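Local atomic coordinates of DUF269-containing protein (Cyanothece sp. ATCC 51142, PDB entry 3NJ2), a protein that is of unknown function but belongs to the DUF269 family and is associated with nitrogen fixation in this cyanobacterium. Residues E25-L30 with D145-L150. Residues are numbered along the deposited sequence; the frame is centred on the assembly and turned at random.
Sequences ETNTLL and DTLEKL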
ATOM      1  N   GLU B  25     -14.994  32.007 -15.262  1.00 42.64           N
ATOM      2  CA  GLU B  25     -16.212  31.857 -14.455  1.00 41.75           C
ATOM      3  C   GLU B  25     -16.598  30.388 -14.303  1.00 40.19           C
ATOM      4  O   GLU B  25     -16.928  29.936 -13.190  1.00 37.66           O
ATOM      5  CB  GLU B  25     -17.399  32.634 -15.053  1.00 42.80           C
ATOM      6  CG  GLU B  25     -17.543  34.070 -14.518  1.00 45.46           C
ATOM      7  CD  GLU B  25     -18.475  34.938 -15.364  1.00 49.02           C
ATOM      8  OE1 GLU B  25     -19.077  34.441 -16.356  1.00 49.54           O
ATOM      9  OE2 GLU B  25     -18.598  36.137 -15.032  1.00 50.68           O
ATOM     10  N   THR B  26     -16.546  29.651 -15.426  1.00 37.90           N
ATOM     11  CA  THR B  26     -16.898  28.238 -15.412  1.00 36.95           C
ATOM     12  C   THR B  26     -15.936  27.368 -14.573  1.00 34.81           C
ATOM     13  O   THR B  26     -16.385  26.429 -13.935  1.00 34.37           O
ATOM     14  CB  THR B  26     -17.171  27.578 -16.827  1.00 37.98           C
ATOM     15  OG1 THR B  26     -15.934  27.216 -17.471  1.00 39.22           O
ATOM     16  CG2 THR B  26     -18.009  28.466 -17.735  1.00 39.06           C
ATOM     17  N   ASN B  27     -14.635  27.677 -14.556  1.00 33.46           N
ATOM     18  CA  ASN B  27     -13.717  26.873 -13.732  1.00 30.83           C
ATOM     19  C   ASN B  27     -14.054  27.075 -12.249  1.00 29.59           C
ATOM     20  O   ASN B  27     -14.061  26.123 -11.461  1.00 25.21           O
ATOM     21  CB  ASN B  27     -12.248  27.268 -13.975  1.00 31.78           C
ATOM     22  CG  ASN B  27     -11.741  26.887 -15.360  1.00 33.89           C
ATOM     23  OD1 ASN B  27     -12.242  25.961 -16.022  1.00 31.94           O
ATOM     24  ND2 ASN B  27     -10.715  27.615 -15.809  1.00 35.28           N
ATOM     25  N   THR B  28     -14.332  28.327 -11.866  1.00 27.15           N
ATOM     26  CA  THR B  28     -14.652  28.604 -10.453  1.00 26.71           C
ATOM     27  C   THR B  28     -15.935  27.875 -10.068  1.00 24.32           C
ATOM     28  O   THR B  28     -16.032  27.314  -8.970  1.00 23.47           O
ATOM     29  CB  THR B  28     -14.735  30.146 -10.180  1.00 27.70           C
ATOM     30  OG1 THR B  28     -13.506  30.762 -10.582  1.00 28.58           O
ATOM     31  CG2 THR B  28     -15.019  30.465  -8.698  1.00 25.90           C
ATOM     32  N   LEU B  29     -16.930  27.891 -10.950  1.00 22.85           N
ATOM     33  CA  LEU B  29     -18.169  27.193 -10.647  1.00 22.95           C
ATOM     34  C   LEU B  29     -17.925  25.705 -10.511  1.00 20.47           C
ATOM     35  O   LEU B  29     -18.412  25.124  -9.572  1.00 18.95           O
ATOM     36  CB  LEU B  29     -19.263  27.466 -11.672  1.00 24.80           C
ATOM     37  CG  LEU B  29     -20.188  28.651 -11.285  1.00 30.39           C
ATOM     38  CD1 LEU B  29     -20.535  29.406 -12.525  1.00 33.79           C
ATOM     39  CD2 LEU B  29     -21.454  28.262 -10.483  1.00 33.32           C
ATOM     40  N   LEU B  30     -17.110  25.119 -11.394  1.00 17.03           N
ATOM     41  CA  LEU B  30     -16.840  23.661 -11.320  1.00 18.24           C
ATOM     42  C   LEU B  30     -16.170  23.339 -10.005  1.00 17.70           C
ATOM     43  O   LEU B  30     -16.515  22.365  -9.329  1.00 15.52           O
ATOM     44  CB  LEU B  30     -16.001  23.238 -12.587  1.00 17.49           C
ATOM     45  CG  LEU B  30     -15.705  21.750 -12.605  1.00 21.45           C
ATOM     46  CD1 LEU B  30     -16.982  20.888 -12.655  1.00 23.58           C
ATOM     47  CD2 LEU B  30     -14.829  21.525 -13.828  1.00 19.98           C
ATOM     48  N   ASP B 145      -4.947  17.149 -17.662  1.00 17.97           N
ATOM     49  CA  ASP B 145      -4.959  18.272 -18.624  1.00 20.33           C
ATOM     50  C   ASP B 145      -5.791  19.479 -18.248  1.00 19.37           C
ATOM     51  O   ASP B 145      -5.443  20.588 -18.584  1.00 20.58           O
ATOM     52  CB  ASP B 145      -5.418  17.848 -20.017  1.00 21.11           C
ATOM     53  CG  ASP B 145      -4.544  16.755 -20.620  1.00 27.12           C
ATOM     54  OD1 ASP B 145      -3.388  16.539 -20.157  1.00 29.06           O
ATOM     55  OD2 ASP B 145      -5.080  16.104 -21.566  1.00 30.53           O
ATOM     56  N   THR B 146      -6.929  19.236 -17.594  1.00 17.65           N
ATOM     57  CA  THR B 146      -7.906  20.279 -17.315  1.00 18.56           C
ATOM     58  C   THR B 146      -8.659  19.915 -16.059  1.00 17.02           C
ATOM     59  O   THR B 146      -8.590  18.776 -15.564  1.00 17.69           O
ATOM     60  CB  THR B 146      -9.018  20.341 -18.335  1.00 19.47           C
ATOM     61  OG1 THR B 146      -9.698  19.088 -18.326  1.00 20.22           O
ATOM     62  CG2 THR B 146      -8.526  20.618 -19.792  1.00 22.03           C
ATOM     63  N   LEU B 147      -9.285  20.925 -15.463  1.00 17.98           N
ATOM     64  CA  LEU B 147     -10.123  20.691 -14.282  1.00 15.66           C
ATOM     65  C   LEU B 147     -11.197  19.661 -14.556  1.00 16.73           C
ATOM     66  O   LEU B 147     -11.516  18.840 -13.696  1.00 16.07           O
ATOM     67  CB  LEU B 147     -10.827  22.000 -13.821  1.00 15.23           C
ATOM     68  CG  LEU B 147      -9.846  22.835 -13.002  1.00 17.56           C
ATOM     69  CD1 LEU B 147     -10.480  24.282 -13.085  1.00 19.17           C
ATOM     70  CD2 LEU B 147      -9.641  22.263 -11.580  1.00 20.21           C
ATOM     71  N   GLU B 148     -11.800  19.732 -15.749  1.00 16.96           N
ATOM     72  CA  GLU B 148     -12.819  18.751 -16.181  1.00 18.04           C
ATOM     73  C   GLU B 148     -12.307  17.341 -16.146  1.00 18.00           C
ATOM     74  O   GLU B 148     -13.022  16.446 -15.680  1.00 18.23           O
ATOM     75  CB  GLU B 148     -13.326  19.047 -17.597  1.00 18.16           C
ATOM     76  CG  GLU B 148     -14.241  20.233 -17.643  1.00 24.54           C
ATOM     77  CD  GLU B 148     -13.534  21.614 -17.661  1.00 32.34           C
ATOM     78  OE1 GLU B 148     -12.265  21.753 -17.775  1.00 29.17           O
ATOM     79  OE2 GLU B 148     -14.312  22.596 -17.523  1.00 38.84           O
ATOM     80  N   LYS B 149     -11.090  17.120 -16.651  1.00 17.49           N
ATOM     81  CA  LYS B 149     -10.547  15.736 -16.656  1.00 18.01           C
ATOM     82  C   LYS B 149     -10.241  15.269 -15.245  1.00 17.68           C
ATOM     83  O   LYS B 149     -10.456  14.111 -14.905  1.00 17.67           O
ATOM     84  CB  LYS B 149      -9.314  15.604 -17.530  1.00 19.91           C
ATOM     85  CG  LYS B 149      -9.632  15.810 -19.035  1.00 23.51           C
ATOM     86  CD  LYS B 149      -8.448  15.327 -19.829  1.00 33.14           C
ATOM     87  CE  LYS B 149      -8.698  15.449 -21.325  1.00 38.74           C
ATOM     88  NZ  LYS B 149     -10.026  14.799 -21.582  1.00 42.79           N
ATOM     89  N   LEU B 150      -9.732  16.182 -14.419  1.00 15.37           N
ATOM     90  CA  LEU B 150      -9.539  15.838 -12.964  1.00 12.28           C
ATOM     91  C   LEU B 150     -10.889  15.449 -12.318  1.00 14.07           C
ATOM     92  O   LEU B 150     -10.973  14.416 -11.606  1.00 13.17           O
ATOM     93  CB  LEU B 150      -8.979  17.117 -12.291  1.00 11.99           C
ATOM     94  CG  LEU B 150      -8.926  17.043 -10.727  1.00 10.58           C
ATOM     95  CD1 LEU B 150      -8.031  15.918 -10.221  1.00 12.21           C
ATOM     96  CD2 LEU B 150      -8.406  18.345 -10.176  1.00 13.23           C
TER
HETATM   97  O   HOH W   1     -11.085  24.012 -17.380  1.00 40.76           O
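L147, in the first turn of helix 147-167, meets N27 and L30 of helix 24-33, a helix-to-helix surface contact that sets the N-terminal helix against an N-capped helix start. The apolar part is small. The L147 side chain crosses that of N27 at a slant, its CD1 3.6 Å from N27 CB and also touching the amide carbon. One turn on, a chi1 of -179° extends the L30 chain toward helix 147-167 and brings its CD2 4.0 Å from L147 CB. The same methyl packs against E148, whose chain bends at chi2 (81°); the bend turns the carboxylate toward helix 24-33, with OE2 3.9 Å from L30 CD2 and OE1 left to take a water. L147 also touches V66 in a loop, and L30 packs on L37 of helix 35-46.

The polar part runs through water, with no direct hydrogen bond between the two segments. Helix 147-167 is capped by T146, whose OG1 accepts from K149 N at 2.9 Å. Between the helices, a single water donates to both side chains, lying 2.6 Å from N27 OD1 and 2.6 Å from E148 OE1.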